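Local coordinates for protein (2Z,6E)-hedycaryol synthase (Kitasatospora setae, PDB 4MC3) that catalyses the magnesium-dependent 1,11-cyclization of (2E,6E)-farnesyl diphosphate, with water, to the sesquiterpene alcohol (2Z,6E)-hedycaryol and diphosphate, at residues 184-187 and 188-191; 204-207 and 208-212; 264-267 and 268-271; 293-296 and 297-301. All coordinates share one frame; numbering follows the deposited sequence.

Contact 1. Residues 184-187 and 188-191; sequences LWDL and DELR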
loop_
_atom_site.group_PDB
_atom_site.type_symbol
_atom_site.label_atom_id
_atom_site.label_comp_id
_atom_site.label_asym_id
_atom_site.label_seq_id
_atom_site.Cartn_x
_atom_site.Cartn_y
_atom_site.Cartn_z
ATOM N N LEU A 184 -1.406 -2.464 -3.448
ATOM C CA LEU A 184 -0.135 -2.454 -4.143
ATOM C C LEU A 184 0.398 -3.829 -4.373
ATOM O O LEU A 184 0.868 -4.230 -5.450
ATOM C CB LEU A 184 0.906 -1.548 -3.424
ATOM C CG LEU A 184 0.548 -0.084 -3.482
ATOM C CD1 LEU A 184 1.333 0.708 -2.430
ATOM C CD2 LEU A 184 0.915 0.513 -4.845
ATOM N N TRP A 185 0.406 -4.636 -3.320
ATOM C CA TRP A 185 0.881 -6.029 -3.368
ATOM C C TRP A 185 -0.032 -6.883 -4.251
ATOM O O TRP A 185 0.489 -7.743 -4.966
ATOM C CB TRP A 185 1.031 -6.665 -2.019
ATOM C CG TRP A 185 2.231 -6.057 -1.241
ATOM C CD1 TRP A 185 3.395 -5.599 -1.750
ATOM C CD2 TRP A 185 2.302 -5.831 0.189
ATOM N NE1 TRP A 185 4.217 -5.141 -0.730
ATOM C CE2 TRP A 185 3.541 -5.236 0.464
ATOM C CE3 TRP A 185 1.414 -6.047 1.232
ATOM C CZ2 TRP A 185 3.939 -4.879 1.785
ATOM C CZ3 TRP A 185 1.814 -5.732 2.552
ATOM C CH2 TRP A 185 3.052 -5.144 2.792
ATOM N N ASP A 186 -1.350 -6.634 -4.260
ATOM C CA ASP A 186 -2.179 -7.309 -5.240
ATOM C C ASP A 186 -1.616 -7.160 -6.665
ATOM O O ASP A 186 -1.646 -8.091 -7.483
ATOM C CB ASP A 186 -3.623 -6.788 -5.217
ATOM C CG ASP A 186 -4.389 -7.140 -3.947
ATOM O OD1 ASP A 186 -4.099 -8.141 -3.285
ATOM O OD2 ASP A 186 -5.312 -6.329 -3.635
ATOM N N LEU A 187 -1.153 -5.962 -7.033
ATOM C CA LEU A 187 -0.602 -5.730 -8.345
ATOM C C LEU A 187 0.674 -6.505 -8.617
ATOM O O LEU A 187 0.997 -6.763 -9.805
ATOM C CB LEU A 187 -0.418 -4.223 -8.605
ATOM C CG LEU A 187 -1.678 -3.342 -8.744
ATOM C CD1 LEU A 187 -1.432 -1.871 -8.618
ATOM C CD2 LEU A 187 -2.386 -3.654 -10.096
ATOM N N ASP A 188 1.407 -6.897 -7.577
ATOM C CA ASP A 188 2.596 -7.712 -7.758
ATOM C C ASP A 188 2.256 -9.075 -8.396
ATOM O O ASP A 188 3.106 -9.686 -9.050
ATOM C CB ASP A 188 3.318 -7.937 -6.444
ATOM C CG ASP A 188 4.744 -8.511 -6.611
ATOM O OD1 ASP A 188 5.468 -8.024 -7.497
ATOM O OD2 ASP A 188 5.087 -9.480 -5.868
ATOM N N GLU A 189 1.005 -9.534 -8.275
ATOM C CA GLU A 189 0.641 -10.821 -8.847
ATOM C C GLU A 189 0.746 -10.782 -10.390
ATOM O O GLU A 189 0.918 -11.825 -11.004
ATOM C CB GLU A 189 -0.730 -11.256 -8.419
ATOM C CG GLU A 189 -0.877 -11.483 -6.948
ATOM C CD GLU A 189 -2.168 -12.211 -6.570
ATOM O OE1 GLU A 189 -2.510 -13.223 -7.249
ATOM O OE2 GLU A 189 -2.844 -11.778 -5.596
ATOM N N LEU A 190 0.655 -9.606 -10.998
ATOM C CA LEU A 190 0.715 -9.483 -12.436
ATOM C C LEU A 190 2.080 -9.944 -12.979
ATOM O O LEU A 190 2.160 -10.355 -14.146
ATOM C CB LEU A 190 0.424 -8.076 -12.868
ATOM C CG LEU A 190 -1.052 -7.702 -13.017
ATOM C CD1 LEU A 190 -1.897 -7.834 -11.810
ATOM C CD2 LEU A 190 -1.237 -6.286 -13.488
ATOM N N ARG A 191 3.137 -9.891 -12.161
ATOM C CA ARG A 191 4.467 -10.285 -12.640
ATOM C C ARG A 191 4.852 -11.715 -12.306
ATOM O O ARG A 191 5.900 -12.208 -12.768
ATOM C CB ARG A 191 5.551 -9.325 -12.175
ATOM C CG ARG A 191 5.815 -9.227 -10.702
ATOM C CD ARG A 191 6.870 -10.167 -10.178
ATOM N NE ARG A 191 6.877 -10.148 -8.730
ATOM C CZ ARG A 191 7.600 -10.937 -7.961
ATOM N NH1 ARG A 191 8.440 -11.821 -8.517
ATOM N NH2 ARG A 191 7.457 -10.898 -6.657
HETATM O O HOH W 1 -2.641 -10.337 -3.367
#

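Contact 2. Residues 204-207 and 208-212; sequences GPMN and KLRRA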
loop_
_atom_site.group_PDB
_atom_site.type_symbol
_atom_site.label_atom_id
_atom_site.label_comp_id
_atom_site.label_asym_id
_atom_site.label_seq_id
_atom_site.Cartn_x
_atom_site.Cartn_y
_atom_site.Cartn_z
ATOM N N GLY A 204 -4.378 -18.039 6.299
ATOM C CA GLY A 204 -4.023 -17.412 7.560
ATOM C C GLY A 204 -2.644 -16.795 7.561
ATOM O O GLY A 204 -2.496 -15.612 7.921
ATOM N N PRO A 205 -1.621 -17.576 7.153
ATOM C CA PRO A 205 -0.298 -16.989 7.206
ATOM C C PRO A 205 -0.159 -15.800 6.237
ATOM O O PRO A 205 0.567 -14.853 6.549
ATOM C CB PRO A 205 0.627 -18.159 6.806
ATOM C CG PRO A 205 -0.112 -19.392 7.249
ATOM C CD PRO A 205 -1.566 -19.062 7.094
ATOM N N MET A 206 -0.807 -15.847 5.070
ATOM C CA MET A 206 -0.673 -14.736 4.111
ATOM C C MET A 206 -1.371 -13.493 4.658
ATOM O O MET A 206 -0.876 -12.361 4.498
ATOM C CB MET A 206 -1.218 -15.092 2.751
ATOM C CG MET A 206 -0.764 -14.159 1.627
ATOM S SD MET A 206 1.012 -14.339 1.326
ATOM C CE MET A 206 1.089 -15.501 -0.018
ATOM N N ASN A 207 -2.520 -13.664 5.279
ATOM C CA ASN A 207 -3.209 -12.520 5.880
ATOM C C ASN A 207 -2.367 -11.885 6.979
ATOM O O ASN A 207 -2.317 -10.658 7.104
ATOM C CB ASN A 207 -4.599 -12.924 6.429
ATOM C CG ASN A 207 -5.596 -13.307 5.352
ATOM O OD1 ASN A 207 -5.501 -12.953 4.186
ATOM N ND2 ASN A 207 -6.621 -14.021 5.784
ATOM N N LYS A 208 -1.704 -12.713 7.777
ATOM C CA LYS A 208 -0.874 -12.274 8.877
ATOM C C LYS A 208 0.308 -11.519 8.340
ATOM O O LYS A 208 0.738 -10.476 8.903
ATOM C CB LYS A 208 -0.442 -13.491 9.690
ATOM C CG LYS A 208 0.480 -13.241 10.892
ATOM C CD LYS A 208 0.701 -14.576 11.607
ATOM C CE LYS A 208 1.758 -14.478 12.689
ATOM N NZ LYS A 208 1.867 -15.723 13.511
ATOM N N LEU A 209 0.904 -12.063 7.281
ATOM C CA LEU A 209 2.048 -11.403 6.620
ATOM C C LEU A 209 1.660 -10.041 6.043
ATOM O O LEU A 209 2.423 -9.059 6.202
ATOM C CB LEU A 209 2.560 -12.322 5.475
ATOM C CG LEU A 209 3.714 -11.780 4.616
ATOM C CD1 LEU A 209 4.947 -11.486 5.429
ATOM C CD2 LEU A 209 4.019 -12.775 3.502
ATOM N N ARG A 210 0.541 -10.014 5.341
ATOM C CA ARG A 210 0.061 -8.793 4.678
ATOM C C ARG A 210 -0.179 -7.701 5.754
ATOM O O ARG A 210 0.255 -6.568 5.597
ATOM C CB ARG A 210 -1.236 -9.085 3.910
ATOM C CG ARG A 210 -1.924 -7.918 3.216
ATOM C CD ARG A 210 -3.224 -8.272 2.501
ATOM N NE ARG A 210 -2.937 -9.248 1.465
ATOM C CZ ARG A 210 -3.300 -10.553 1.457
ATOM N NH1 ARG A 210 -4.075 -11.076 2.366
ATOM N NH2 ARG A 210 -2.874 -11.320 0.457
ATOM N N ARG A 211 -0.868 -8.033 6.829
ATOM C CA ARG A 211 -1.143 -7.063 7.880
ATOM C C ARG A 211 0.114 -6.579 8.550
ATOM O O ARG A 211 0.328 -5.351 8.706
ATOM C CB ARG A 211 -2.129 -7.631 8.919
ATOM C CG ARG A 211 -2.272 -6.687 10.126
ATOM C CD ARG A 211 -3.286 -7.225 11.125
ATOM N NE ARG A 211 -3.198 -6.443 12.350
ATOM C CZ ARG A 211 -4.060 -5.528 12.782
ATOM N NH1 ARG A 211 -5.156 -5.228 12.124
ATOM N NH2 ARG A 211 -3.801 -4.938 13.943
ATOM N N ALA A 212 0.998 -7.490 8.948
ATOM C CA ALA A 212 2.202 -7.089 9.635
ATOM C C ALA A 212 3.135 -6.305 8.770
ATOM O O ALA A 212 3.768 -5.323 9.227
ATOM C CB ALA A 212 2.906 -8.301 10.223
#

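Contact 3. Residues 264-267 and 268-271; sequences QLHT and VLQA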
loop_
_atom_site.group_PDB
_atom_site.type_symbol
_atom_site.label_atom_id
_atom_site.label_comp_id
_atom_site.label_asym_id
_atom_site.label_seq_id
_atom_site.Cartn_x
_atom_site.Cartn_y
_atom_site.Cartn_z
ATOM N N GLN A 264 6.016 -6.017 14.567
ATOM C CA GLN A 264 5.564 -6.318 13.215
ATOM C C GLN A 264 6.601 -7.101 12.416
ATOM O O GLN A 264 6.222 -8.025 11.673
ATOM C CB GLN A 264 5.107 -5.072 12.418
ATOM C CG GLN A 264 4.053 -4.198 13.074
ATOM C CD GLN A 264 2.914 -5.026 13.585
ATOM O OE1 GLN A 264 2.288 -5.804 12.858
ATOM N NE2 GLN A 264 2.652 -4.902 14.875
ATOM N N LEU A 265 7.862 -6.693 12.537
ATOM C CA LEU A 265 8.958 -7.409 11.899
ATOM C C LEU A 265 8.985 -8.876 12.281
ATOM O O LEU A 265 9.095 -9.749 11.402
ATOM C CB LEU A 265 10.315 -6.773 12.163
ATOM C CG LEU A 265 11.486 -7.586 11.619
ATOM C CD1 LEU A 265 11.439 -7.766 10.105
ATOM C CD2 LEU A 265 12.762 -6.888 12.095
ATOM N N HIS A 266 8.922 -9.150 13.578
ATOM C CA HIS A 266 8.964 -10.529 14.026
ATOM C C HIS A 266 7.731 -11.319 13.607
ATOM O O HIS A 266 7.836 -12.494 13.279
ATOM C CB HIS A 266 9.264 -10.588 15.511
ATOM C CG HIS A 266 10.693 -10.226 15.812
ATOM N ND1 HIS A 266 11.731 -11.113 15.624
ATOM C CD2 HIS A 266 11.263 -9.056 16.186
ATOM C CE1 HIS A 266 12.874 -10.519 15.920
ATOM N NE2 HIS A 266 12.618 -9.269 16.261
ATOM N N THR A 267 6.582 -10.635 13.487
ATOM C CA THR A 267 5.380 -11.232 12.942
ATOM C C THR A 267 5.536 -11.567 11.433
ATOM O O THR A 267 5.047 -12.616 10.972
ATOM C CB THR A 267 4.162 -10.319 13.197
ATOM O OG1 THR A 267 4.021 -10.092 14.616
ATOM C CG2 THR A 267 2.907 -10.929 12.710
ATOM N N VAL A 268 6.199 -10.685 10.679
ATOM C CA VAL A 268 6.517 -10.974 9.276
ATOM C C VAL A 268 7.388 -12.234 9.161
ATOM O O VAL A 268 7.098 -13.113 8.345
ATOM C CB VAL A 268 7.172 -9.780 8.544
ATOM C CG1 VAL A 268 7.838 -10.206 7.239
ATOM C CG2 VAL A 268 6.080 -8.719 8.310
ATOM N N LEU A 269 8.424 -12.302 10.000
ATOM C CA LEU A 269 9.389 -13.428 9.979
ATOM C C LEU A 269 8.666 -14.732 10.283
ATOM O O LEU A 269 8.799 -15.744 9.558
ATOM C CB LEU A 269 10.544 -13.168 10.940
ATOM C CG LEU A 269 11.555 -12.107 10.501
ATOM C CD1 LEU A 269 12.455 -11.675 11.657
ATOM C CD2 LEU A 269 12.376 -12.596 9.310
ATOM N N GLN A 270 7.844 -14.695 11.320
ATOM C CA GLN A 270 7.034 -15.858 11.705
ATOM C C GLN A 270 6.052 -16.264 10.621
ATOM O O GLN A 270 5.934 -17.437 10.305
ATOM C CB GLN A 270 6.272 -15.584 13.007
ATOM C CG GLN A 270 5.615 -16.831 13.610
ATOM C CD GLN A 270 4.746 -16.554 14.845
ATOM O OE1 GLN A 270 4.821 -15.494 15.466
ATOM N NE2 GLN A 270 3.908 -17.526 15.201
ATOM N N ALA A 271 5.325 -15.291 10.048
ATOM C CA ALA A 271 4.311 -15.598 9.056
ATOM C C ALA A 271 4.903 -16.254 7.800
ATOM O O ALA A 271 4.234 -17.050 7.116
ATOM C CB ALA A 271 3.545 -14.357 8.649
#

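Contact 4. Residues 293-296 and 297-301; sequences VDYA and ANVAA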
loop_
_atom_site.group_PDB
_atom_site.type_symbol
_atom_site.label_atom_id
_atom_site.label_comp_id
_atom_site.label_asym_id
_atom_site.label_seq_id
_atom_site.Cartn_x
_atom_site.Cartn_y
_atom_site.Cartn_z
ATOM N N VAL A 293 5.782 -18.114 -2.810
ATOM C CA VAL A 293 7.031 -17.768 -2.109
ATOM C C VAL A 293 7.647 -16.445 -2.608
ATOM O O VAL A 293 8.164 -15.636 -1.803
ATOM C CB VAL A 293 8.039 -18.928 -2.240
ATOM C CG1 VAL A 293 9.424 -18.525 -1.729
ATOM C CG2 VAL A 293 7.497 -20.111 -1.484
ATOM N N ASP A 294 7.583 -16.217 -3.911
ATOM C CA ASP A 294 8.118 -15.006 -4.526
ATOM C C ASP A 294 7.269 -13.797 -4.051
ATOM O O ASP A 294 7.820 -12.719 -3.763
ATOM C CB ASP A 294 8.108 -15.146 -6.055
ATOM C CG ASP A 294 9.137 -14.280 -6.783
ATOM O OD1 ASP A 294 9.596 -14.703 -7.873
ATOM O OD2 ASP A 294 9.484 -13.175 -6.352
ATOM N N TYR A 295 5.946 -13.946 -4.057
ATOM C CA TYR A 295 5.076 -12.867 -3.555
ATOM C C TYR A 295 5.434 -12.501 -2.126
ATOM O O TYR A 295 5.579 -11.332 -1.797
ATOM C CB TYR A 295 3.639 -13.329 -3.630
ATOM C CG TYR A 295 2.560 -12.435 -3.112
ATOM C CD1 TYR A 295 1.922 -11.557 -3.951
ATOM C CD2 TYR A 295 2.133 -12.502 -1.813
ATOM C CE1 TYR A 295 0.846 -10.805 -3.505
ATOM C CE2 TYR A 295 1.109 -11.710 -1.324
ATOM C CZ TYR A 295 0.470 -10.854 -2.192
ATOM O OH TYR A 295 -0.611 -10.164 -1.702
ATOM N N ALA A 296 5.601 -13.485 -1.251
ATOM C CA ALA A 296 5.939 -13.217 0.147
ATOM C C ALA A 296 7.341 -12.608 0.324
ATOM O O ALA A 296 7.562 -11.721 1.166
ATOM C CB ALA A 296 5.852 -14.501 0.948
ATOM N N ALA A 297 8.299 -13.015 -0.497
ATOM C CA ALA A 297 9.607 -12.346 -0.499
ATOM C C ALA A 297 9.542 -10.906 -0.908
ATOM O O ALA A 297 10.320 -10.059 -0.420
ATOM C CB ALA A 297 10.624 -13.093 -1.387
ATOM N N ASN A 298 8.605 -10.578 -1.797
ATOM C CA ASN A 298 8.423 -9.184 -2.210
ATOM C C ASN A 298 7.812 -8.340 -1.081
ATOM O O ASN A 298 8.171 -7.173 -0.882
ATOM C CB ASN A 298 7.524 -9.104 -3.471
ATOM C CG ASN A 298 7.503 -7.738 -4.040
ATOM O OD1 ASN A 298 6.479 -6.994 -3.946
ATOM N ND2 ASN A 298 8.608 -7.356 -4.573
ATOM N N VAL A 299 6.854 -8.918 -0.378
ATOM C CA VAL A 299 6.266 -8.259 0.787
ATOM C C VAL A 299 7.408 -7.932 1.768
ATOM O O VAL A 299 7.590 -6.768 2.178
ATOM C CB VAL A 299 5.164 -9.081 1.473
ATOM C CG1 VAL A 299 4.774 -8.460 2.809
ATOM C CG2 VAL A 299 3.976 -9.281 0.556
ATOM N N ALA A 300 8.250 -8.930 2.062
ATOM C CA ALA A 300 9.389 -8.692 2.943
ATOM C C ALA A 300 10.386 -7.612 2.432
ATOM O O ALA A 300 10.794 -6.745 3.193
ATOM C CB ALA A 300 10.106 -9.986 3.208
ATOM N N ALA A 301 10.740 -7.673 1.146
ATOM C CA ALA A 301 11.595 -6.671 0.518
ATOM C C ALA A 301 11.066 -5.310 0.767
ATOM O O ALA A 301 11.827 -4.399 0.970
ATOM C CB ALA A 301 11.707 -6.918 -0.993
#

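Contact 1. Residues 184-187 and 188-191
D188 N donates to W185 O at 2.9 Å, and E189 N to D186 O. L190 N repeats this step onto L187 O. Bonding from each amide to the carbonyl three residues back shows the alpha helix tightening into a 3-10 turn as it ends; the i to i+4 bond from D188 N to L184 O is weak.

Two acidic side chains share a flank of the turn, with D186 OD1 and E189 OE2 4.5 Å apart. A water donates to both, 2.6 Å from D186 OD1 and 2.7 Å from E189 OE2, and their negative charges are probably eased further by H145 on D186 OD2 and R201 on E189 OE2. The turn closes helix 181-188 of the class I terpene synthase fold, whose L184 side chain lies about 4 Å from bound nerolidol.

The salt bridge is side-on: R191 NE meets D188 OD1 at 2.8 Å, above the carboxylate plane, and R191 NH2 takes the syn lone pair of D188 OD2 at 2.9 Å. D188 carries CG opposite its own backbone N (chi1 -167°), where R191, three residues on, meets the carboxylate. An alanine here would remove both acceptors and would probably leave R191 NE without its mate and the guanidinium less firmly fixed in rotation.

Apolar packing is slight: L187 CD2 and L190 CD2 approach to 4.4 Å, with F142 against L187 and W138 against L190.

Contact 2. Residues 204-207 and 208-212
M206 and N207 both meet R210, one turn further along the helix. M206 CG lies 3.7 Å from R210 NH2, while M206 O sits 4.0 Å above the guanidinium plane of R210, offset toward its rim. N207 OD1 comes instead at the guanidinium edge, in plane, 3.0 Å from R210 NH1, with the amide and guanidinium planes 59° apart. The bend at chi3 (-61°) of R210, on a chain otherwise extended to CD, brings its flat end alongside N207. Apolar contact is made by M206 SD, which lies beside L209 CD2 at 4.0 Å with both side chains pointing the same way.

Further out, R210 NH2 is held by R201 O and, weakly, by the Y295 hydroxyl, so the guanidinium is fixed from beyond this turn. K208 NZ pairs with E274 and R211 NH1 with D173. Beneath these side chains, regular i to i+4 bonds run from K208 N to G204 O (3.0 Å) through R211 N to N207 O.

P205 falls in the opening turn, where its missing N-H costs no helical bond. This is the start of helix 204-225, the terpene synthase helix that carries the first residues of the NXXXSXXXE motif, N221 and S225, near its far end.

Contact 3. Residues 264-267 and 268-271
L269 folds back over the preceding turn, against L265 and H266, and can be traced atom by atom. Its CB lies 3.6 Å from H266 O. The first torsion, chi1 -73°, sets CG beside the backbone N and opposite the carbonyl carbon, which directs it over the previous turn: L269 CG is 3.5 Å from L265 O. At the tip, L269 CD1 splits its contacts between two side chains, reaching L265 CG at 4.2 Å and H266 ND1 at 4.1 Å. The methyl meets the imidazole obliquely, and the two side chains run side by side in the same direction.

V268 uses its two branches differently. CG2, beside the backbone N, rests 3.4 Å from Q264 O, the same carbonyl that accepts the V268 N-H at 2.8 Å; CG1 points across to L209 of helix 204-225. T267 divides its ends likewise: its hydroxyl bonds back to A263 O within the helix, while CG2 faces A212. Q270, extended beyond CG, carries its amide to E274, one turn on.

Unbroken alpha-helical bonding underlies all this, from V268 N to Q264 O through A271 N to T267 O, the latter also 2.8 Å.

Two flanks result within helix 250-282. Q264, T267, V268 and Q270 pack on A212, L209 and K208 of helix 204-225, with T267 and V268 supplying the apolar contacts. L265 and L269 instead receive P12 and F13 from the N-terminal loop, and H266 lies exposed.

Contact 4. Residues 293-296 and 297-301
Y295 and V299 make the tight side of this turn, with Y295 CE2 4.2 Å from V299 CG2. That methyl stands beside its own backbone N and 3.5 Å from Y295 O, and it approaches the ring obliquely. Y295 O is shared: V299 N bonds to it at 3.1 Å in the carbonyl plane, and N298 N, whose main bond is to D294 O, adds a weak one. A296 and A300 lie on the face toward helix 250-282, where A300 N donates almost straight (170°) to A296 O at 3.0 Å. Their small methyls are consistent with close approach of the neighbours: A296 meets L209 and L275, A300 meets R272, and the Y295 ring lies among M206, W185 and L196.

V293, D294 and A297 form the looser, partly exposed side. Contact across it is chiefly backbone, with A297 N to V293 O at 2.9 Å and A297 CB 3.6 Å from V293 O. The D294 carboxylate turns to other partners, its OD2 bridging R191 and R62.

Helix 286-309 is the last helix of the terpene synthase alpha domain; packed among helices 181-188, 204-225 and 250-282, it delivers Q306 and W309 to the nerolidol pocket at its far end.

Overall arrangement
Contacts 1 and 4 are buried and lie 11 Å apart between centres, whereas contacts 2 and 3 are partly buried. Helix 204-225 of contact 2 mediates: L209 CD1 touches V268 CG1 of contact 3 at 3.6 Å, and L209 CD2 touches A296 CB of contact 4 at 3.6 Å, although contacts 3 and 4 do not touch. Chemistry follows place. Contact 1, at a helix end, relies on carboxylates, a water and an arginine, and joins contact 4 through R191 NH1 to D294 OD2 at 2.8 Å. Contacts 2 to 4 are regular helix: contact 2 includes a buried arginine, contact 3 exposes H266 and Q270, and contact 4 is mainly apolar, with D294 at its edge.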